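Local structure of Myo-inositol 2-dehydrogenase (Lactobacillus plantarum WCFS1, 3CEA) at residues K143-N147 and G148-K152. The protein probably catalyses the NAD-dependent oxidation of myo-inositol at its 2-hydroxyl, as a tetrameric dehydrogenase with a Rossmann domain that holds the dinucleotide. Numbering follows the deposited sequence.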
# COMPACT_ATOMS: atom_id res chain seq x y z
N LYS A 143 -17.57 -14.08 -2.61
CA LYS A 143 -17.66 -14.56 -3.98
C LYS A 143 -16.34 -15.21 -4.39
O LYS A 143 -16.35 -16.29 -4.99
CB LYS A 143 -18.03 -13.41 -4.93
CG LYS A 143 -18.47 -13.86 -6.31
CD LYS A 143 -18.62 -12.68 -7.25
CE LYS A 143 -18.86 -13.14 -8.69
NZ LYS A 143 -20.14 -13.87 -8.85
N ILE A 144 -15.23 -14.56 -4.06
CA ILE A 144 -13.88 -15.10 -4.29
C ILE A 144 -13.74 -16.49 -3.66
O ILE A 144 -13.29 -17.43 -4.32
CB ILE A 144 -12.78 -14.15 -3.74
CG1 ILE A 144 -12.57 -12.96 -4.68
CG2 ILE A 144 -11.45 -14.88 -3.50
CD1 ILE A 144 -11.65 -11.89 -4.13
N VAL A 145 -14.13 -16.61 -2.40
CA VAL A 145 -14.04 -17.86 -1.66
C VAL A 145 -14.92 -18.95 -2.29
O VAL A 145 -14.46 -20.08 -2.47
CB VAL A 145 -14.39 -17.65 -0.16
CG1 VAL A 145 -14.70 -18.98 0.53
CG2 VAL A 145 -13.26 -16.93 0.55
N ASP A 146 -16.15 -18.60 -2.64
CA ASP A 146 -17.11 -19.55 -3.21
C ASP A 146 -16.70 -20.06 -4.60
O ASP A 146 -17.03 -21.19 -4.97
CB ASP A 146 -18.52 -18.95 -3.26
CG ASP A 146 -19.17 -18.85 -1.89
OD1 ASP A 146 -18.79 -19.61 -0.97
OD2 ASP A 146 -20.06 -18.00 -1.72
N ASN A 147 -16.00 -19.23 -5.36
CA ASN A 147 -15.47 -19.64 -6.66
C ASN A 147 -14.24 -20.54 -6.51
O ASN A 147 -13.75 -21.11 -7.49
CB ASN A 147 -15.14 -18.42 -7.53
CG ASN A 147 -16.36 -17.56 -7.82
OD1 ASN A 147 -17.50 -18.02 -7.76
ND2 ASN A 147 -16.13 -16.29 -8.14
N GLY A 148 -13.74 -20.65 -5.28
CA GLY A 148 -12.59 -21.50 -4.97
C GLY A 148 -11.26 -20.82 -5.22
O GLY A 148 -10.22 -21.49 -5.29
N ASP A 149 -11.28 -19.50 -5.35
CA ASP A 149 -10.09 -18.71 -5.67
C ASP A 149 -9.06 -18.62 -4.52
O ASP A 149 -7.99 -18.02 -4.69
CB ASP A 149 -10.47 -17.30 -6.14
CG ASP A 149 -11.25 -17.31 -7.45
OD1 ASP A 149 -11.11 -18.27 -8.24
OD2 ASP A 149 -11.99 -16.33 -7.69
N ILE A 150 -9.38 -19.19 -3.36
CA ILE A 150 -8.39 -19.32 -2.29
C ILE A 150 -8.22 -20.77 -1.83
O ILE A 150 -7.51 -21.04 -0.86
CB ILE A 150 -8.66 -18.38 -1.08
CG1 ILE A 150 -9.94 -18.76 -0.33
CG2 ILE A 150 -8.66 -16.91 -1.52
CD1 ILE A 150 -9.89 -18.48 1.15
N GLY A 151 -8.85 -21.70 -2.55
CA GLY A 151 -8.86 -23.11 -2.17
C GLY A 151 -9.82 -23.34 -1.01
O GLY A 151 -10.85 -22.67 -0.92
N LYS A 152 -9.48 -24.28 -0.13
CA LYS A 152 -10.26 -24.52 1.07
C LYS A 152 -9.76 -23.63 2.20
O LYS A 152 -8.56 -23.41 2.34
CB LYS A 152 -10.20 -25.99 1.49
CG LYS A 152 -11.05 -26.93 0.63
CD LYS A 152 -10.86 -28.39 1.02
O HOH W 1 -11.83 -20.62 -2.09
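Backbone bonds close the turn: D149 N reaches back to I144 O (3.1 Å), and G148 N bonds to V145 O (3.0 Å). G148 makes the reversal with positive phi (84°); it also starts a type I turn to G151, closed by G151 N on G148 O (3.1 Å). A water bridges the two bends, donating to V145 O (2.7 Å) and to G151 O and accepting from I150 N, so V145 O is gripped twice. The apolar contacts centre on I150: with its CG1 held between backbone N and carbonyl carbon (chi1 67°), it sets CD1 against V145 CG2 (3.8 Å) and CG2 against I144 CG2 (4.0 Å). I144 CG2, anti to its own backbone nitrogen, also touches D149 CB (3.7 Å), the two side chains crossing nearly at right angles. V263 of strand 262-265 packs on both isoleucines, and V276 of a second subunit on I144. Near the surface, N147 and D149 run side by side, pointing the same way; the touch is N147 CB on D149 OD2 (3.8 Å), with the amide and carboxylate planes 69° apart. The whole is a Schellman motif at the end of helix 136-146, sharing its glycine with a type I beta turn that leads toward strand 153-163 of the C-terminal GFO/IDH/MocA domain.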